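Hypothetical protein EF2904 (Enterococcus faecalis, PDB 2AZ4) is of unknown function but has a metallo-beta-lactamase fold that binds two zinc ions and may act as an RNA-binding exonuclease. Local coordinates at residues V88-A93 with L110-E115; I145-N150 with V160-V165. One frame throughout, in Å; residues are numbered along the deposited sequence.

Overall arrangement
From the N terminus, the chain first builds strands 7-13, 22-27 and 30-34, then reaches strand 85-89. Contact 1 (88-93 with 110-115) closes the loop that carries helix 95-98 and sets two parallel strands side by side in the first sheet. Helix 114-123 then leads round to strand 145-147, which pairs with 110-113 as the outermost strand of that sheet. Contact 2 (145-150 with 160-165) closes a shorter loop across strand 152-155, where the chain passes into the second sheet. The two loops follow in series, neither enclosing nor crossing the other. The centres of contact 1 and contact 2 are about 8 Å apart. Together they tie the zinc-binding loop to the junction between sheets.

Contact 1 (V88-A93 with L110-E115); sequences VFLSHA and LYTLKE. With ZN (zinc ion), chain C.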
# COMPACT_ATOMS: atom_id res chain seq x y z
N VAL A 88 8.90 2.22 15.45
CA VAL A 88 8.66 1.60 14.16
C VAL A 88 7.87 2.60 13.33
O VAL A 88 6.97 3.27 13.83
CB VAL A 88 7.91 0.21 14.26
CG1 VAL A 88 7.58 -0.35 12.87
CG2 VAL A 88 8.70 -0.82 15.02
N PHE A 89 8.20 2.67 12.05
CA PHE A 89 7.52 3.56 11.11
C PHE A 89 6.91 2.74 10.01
O PHE A 89 7.45 1.69 9.59
CB PHE A 89 8.51 4.59 10.55
CG PHE A 89 9.05 5.52 11.57
CD1 PHE A 89 8.50 6.79 11.74
CD2 PHE A 89 10.10 5.13 12.40
CE1 PHE A 89 9.00 7.66 12.72
CE2 PHE A 89 10.60 5.99 13.40
CZ PHE A 89 10.04 7.26 13.56
N LEU A 90 5.78 3.24 9.49
CA LEU A 90 5.04 2.55 8.46
C LEU A 90 4.81 3.49 7.27
O LEU A 90 4.10 4.49 7.40
CB LEU A 90 3.73 2.05 9.07
CG LEU A 90 2.65 1.31 8.33
CD1 LEU A 90 3.18 0.11 7.52
CD2 LEU A 90 1.53 0.91 9.32
N SER A 91 5.42 3.17 6.14
CA SER A 91 5.39 4.02 4.97
C SER A 91 3.95 4.22 4.48
O SER A 91 3.57 5.33 4.16
CB SER A 91 6.30 3.49 3.83
OG SER A 91 5.75 2.38 3.12
N HIS A 92 3.19 3.14 4.42
CA HIS A 92 1.80 3.16 3.97
C HIS A 92 1.05 1.87 4.36
O HIS A 92 1.64 0.91 4.86
CB HIS A 92 1.68 3.47 2.46
CG HIS A 92 2.28 2.42 1.57
ND1 HIS A 92 3.60 2.04 1.63
CD2 HIS A 92 1.73 1.68 0.58
CE1 HIS A 92 3.85 1.13 0.70
NE2 HIS A 92 2.72 0.88 0.06
N ALA A 93 -0.26 1.85 4.08
CA ALA A 93 -1.16 0.80 4.55
C ALA A 93 -1.08 -0.58 3.85
O ALA A 93 -1.52 -1.60 4.42
CB ALA A 93 -2.59 1.31 4.54
N LEU A 110 4.45 3.16 17.20
CA LEU A 110 4.32 2.87 15.78
C LEU A 110 3.80 4.16 15.13
O LEU A 110 2.73 4.67 15.51
CB LEU A 110 3.35 1.71 15.54
CG LEU A 110 2.96 1.35 14.08
CD1 LEU A 110 4.19 0.95 13.29
CD2 LEU A 110 1.92 0.20 14.04
N TYR A 111 4.59 4.68 14.18
CA TYR A 111 4.37 6.00 13.60
C TYR A 111 3.99 5.86 12.15
O TYR A 111 4.55 5.05 11.42
CB TYR A 111 5.63 6.90 13.70
CG TYR A 111 6.05 7.27 15.10
CD1 TYR A 111 5.42 8.32 15.79
CD2 TYR A 111 7.05 6.57 15.75
CE1 TYR A 111 5.78 8.66 17.06
CE2 TYR A 111 7.43 6.89 17.03
CZ TYR A 111 6.80 7.93 17.68
OH TYR A 111 7.18 8.25 18.93
N THR A 112 3.05 6.68 11.72
CA THR A 112 2.65 6.65 10.34
C THR A 112 1.92 7.96 10.06
O THR A 112 1.60 8.67 10.99
CB THR A 112 1.79 5.39 10.01
OG1 THR A 112 1.76 5.22 8.60
CG2 THR A 112 0.36 5.49 10.57
N LEU A 113 1.70 8.32 8.80
CA LEU A 113 0.86 9.49 8.59
C LEU A 113 -0.56 9.15 9.03
O LEU A 113 -1.01 8.01 8.88
CB LEU A 113 0.90 9.99 7.15
CG LEU A 113 2.22 10.63 6.69
CD1 LEU A 113 2.11 11.03 5.25
CD2 LEU A 113 2.67 11.85 7.55
N LYS A 114 -1.26 10.13 9.59
CA LYS A 114 -2.62 9.92 10.11
C LYS A 114 -3.60 9.28 9.11
O LYS A 114 -4.43 8.47 9.53
CB LYS A 114 -3.19 11.22 10.73
CG LYS A 114 -3.51 12.32 9.76
CD LYS A 114 -3.82 13.64 10.49
CE LYS A 114 -4.04 14.81 9.51
NZ LYS A 114 -2.75 15.21 8.82
N GLU A 115 -3.48 9.59 7.83
CA GLU A 115 -4.34 9.00 6.81
C GLU A 115 -4.10 7.49 6.63
O GLU A 115 -5.05 6.72 6.47
CB GLU A 115 -4.19 9.73 5.46
CG GLU A 115 -4.57 11.23 5.53
CD GLU A 115 -3.43 12.12 6.01
OE1 GLU A 115 -2.32 11.61 6.32
OE2 GLU A 115 -3.65 13.36 6.10
ZN ZN C . 2.33 -0.06 -1.99
O HOH W 1 2.45 6.99 6.19
O HOH W 2 2.15 -1.29 -3.79
O HOH W 3 2.60 -2.31 -1.51
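Val-88 O is gripped twice by the neighbouring strand: Tyr-111 N donates a hydrogen bond to Val-88 O at 2.8 Å, fairly straight at 160°, and Leu-110 CA brings a CA-H contact to Val-88 O at 3.3 Å. The pattern recurs one step on, where Tyr-111 O takes the N-H of Leu-90 (Leu-90 N to Tyr-111 O, 2.9 Å) nearly along its C=O axis and meets Phe-89 CA as well. This is a parallel pair, Val-88 beside Leu-110 and Phe-89 beside Tyr-111. Past it a side chain takes over: with OG1 anti to the backbone N (chi1 -163°), Thr-112 OG1 donates to Leu-90 O at 2.7 Å from above the carbonyl plane. A water then continues the link, accepting from Leu-113 N, at the N-cap of helix 114-123, and lying within hydrogen-bonding distance of Ser-91 O. On one sheet face, Phe-89 and Tyr-111 point the same way with ring planes 23° apart, but the rings are slid so far that they barely overlap. Phe-89 CD1 therefore rests on Tyr-111 CB at 3.5 Å, and Tyr-111 CD2 lies over the rim of the Phe-89 ring. On the other face Val-88 CG1 meets Leu-110 CD1 at 3.7 Å, the two chains crossing obliquely. Beyond the strand end, His-92 ND1 donates in its ring plane to Ser-91 OG, a second-shell bond that fixes the ring rotation and leaves NE2 for the metal. His-92 NE2 binds zinc at 2.3 Å; His-94, His-167, Asp-189 and two waters complete that site. The arrangement is a beta-alpha-beta unit of the metallo-beta-lactamase fold, whose His-X-His-X-Asp-His motif starts at His-92, just after the first strand.

Contact 2 (I145-N150 with V160-V165); sequences IGLNKN and VEIVPV
Hydrogen bonding between 145-150 and 160-165 rests on one backbone bond: Asn-150 N donates to Ile-162 O at 2.8 Å. The donor lies nearly along the C=O axis, yet the N-H is bent, with an angle of 130° at the hydrogen. Asn-150 has a positive phi (65°), which marks a turn of the chain here, and the touching parts run 93° apart, so they cross without pairing as strands. Apolar packing has two centres. Leu-147, its CG anti to the carbonyl carbon, reaches obliquely across so that Leu-147 CD1 meets Ile-162 CG2 at 3.9 Å, a buried contact beside Leu-113. At the more exposed end, the extended Lys-149 chain lies across the ring of Pro-164 at about a right angle, with Lys-149 CG against Pro-164 CG at 3.8 Å and Lys-149 CE against Pro-164 CB at 3.9 Å. The lysine thus packs through its methylenes, while its NZ makes a long, weak ion pair with Glu-199. Polar groups otherwise meet carbon. Asn-150 OD1 sits against Pro-164 CD at 3.6 Å and also faces Val-163 CG1, at 3.8 Å. Glu-161 runs alongside Asn-150, pointing the same way with its carboxylate nearly perpendicular to the amide; Glu-161 OE2 approaches Asn-150 CB at 3.6 Å, and that carboxylate oxygen has its charged partner in Lys-206 of helix 197-207. Val-163 touches Phe-203 of the same helix. Strand 145-147 edges one sheet and strand 158-164 belongs to the other, so the contact spans the corner where the chain changes sheets, as in the alpha-beta/beta-alpha sandwich of the metallo-beta-lactamase fold.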
# COMPACT_ATOMS: atom_id res chain seq x y z
N ILE A 145 0.46 6.16 16.12
CA ILE A 145 0.54 7.62 16.28
C ILE A 145 0.45 8.24 14.90
O ILE A 145 1.41 8.19 14.12
CB ILE A 145 1.82 8.04 17.00
CG1 ILE A 145 1.82 7.45 18.42
CG2 ILE A 145 1.91 9.58 17.11
CD1 ILE A 145 3.20 7.51 19.10
N GLY A 146 -0.74 8.76 14.58
CA GLY A 146 -0.99 9.43 13.30
C GLY A 146 -0.28 10.78 13.32
O GLY A 146 -0.48 11.58 14.25
N LEU A 147 0.56 11.00 12.31
CA LEU A 147 1.36 12.21 12.17
C LEU A 147 0.92 13.04 10.95
O LEU A 147 0.17 12.56 10.11
CB LEU A 147 2.85 11.85 11.98
CG LEU A 147 3.50 11.05 13.11
CD1 LEU A 147 4.95 10.69 12.69
CD2 LEU A 147 3.46 11.84 14.46
N ASN A 148 1.37 14.29 10.92
CA ASN A 148 1.10 15.21 9.85
C ASN A 148 2.25 15.18 8.85
O ASN A 148 3.35 14.74 9.15
CB ASN A 148 0.93 16.65 10.43
CG ASN A 148 -0.19 16.74 11.44
OD1 ASN A 148 0.00 17.20 12.57
ND2 ASN A 148 -1.36 16.29 11.05
N LYS A 149 2.00 15.66 7.65
CA LYS A 149 3.06 15.68 6.66
C LYS A 149 4.30 16.44 7.16
O LYS A 149 4.20 17.51 7.80
CB LYS A 149 2.52 16.27 5.36
CG LYS A 149 1.41 15.41 4.76
CD LYS A 149 0.65 16.22 3.72
CE LYS A 149 -0.02 15.31 2.72
NZ LYS A 149 -0.84 16.15 1.82
N ASN A 150 5.46 15.87 6.88
CA ASN A 150 6.77 16.43 7.21
C ASN A 150 7.07 16.55 8.71
O ASN A 150 7.98 17.29 9.09
CB ASN A 150 7.01 17.77 6.49
CG ASN A 150 6.68 17.71 5.00
OD1 ASN A 150 7.28 16.94 4.25
ND2 ASN A 150 5.74 18.52 4.57
N VAL A 160 13.76 11.43 12.41
CA VAL A 160 13.06 10.83 11.27
C VAL A 160 12.00 11.81 10.80
O VAL A 160 11.12 12.19 11.57
CB VAL A 160 12.40 9.47 11.61
CG1 VAL A 160 11.74 8.83 10.37
CG2 VAL A 160 13.39 8.50 12.26
N GLU A 161 12.12 12.23 9.55
CA GLU A 161 11.10 13.05 8.93
C GLU A 161 10.21 12.20 8.04
O GLU A 161 10.71 11.46 7.18
CB GLU A 161 11.71 14.19 8.11
CG GLU A 161 10.66 15.25 7.67
CD GLU A 161 11.28 16.45 6.98
OE1 GLU A 161 12.49 16.67 7.15
OE2 GLU A 161 10.54 17.20 6.27
N ILE A 162 8.90 12.31 8.24
CA ILE A 162 7.94 11.52 7.46
C ILE A 162 7.34 12.39 6.36
O ILE A 162 6.62 13.35 6.60
CB ILE A 162 6.88 10.83 8.36
CG1 ILE A 162 5.98 9.92 7.55
CG2 ILE A 162 6.10 11.86 9.18
CD1 ILE A 162 5.32 8.80 8.39
N VAL A 163 7.64 12.03 5.13
CA VAL A 163 7.40 12.95 4.03
C VAL A 163 6.42 12.28 3.09
O VAL A 163 6.67 11.16 2.70
CB VAL A 163 8.75 13.19 3.26
CG1 VAL A 163 8.53 14.08 2.03
CG2 VAL A 163 9.81 13.84 4.20
N PRO A 164 5.34 12.99 2.69
CA PRO A 164 4.32 12.42 1.79
C PRO A 164 4.89 12.19 0.40
O PRO A 164 5.69 13.00 -0.12
CB PRO A 164 3.24 13.50 1.75
CG PRO A 164 4.00 14.79 2.04
CD PRO A 164 5.00 14.37 3.08
N VAL A 165 4.46 11.08 -0.18
CA VAL A 165 4.93 10.68 -1.47
C VAL A 165 3.71 10.19 -2.27
O VAL A 165 2.76 9.70 -1.68
CB VAL A 165 6.02 9.63 -1.22
CG1 VAL A 165 5.62 8.22 -1.61
CG2 VAL A 165 7.39 10.14 -1.64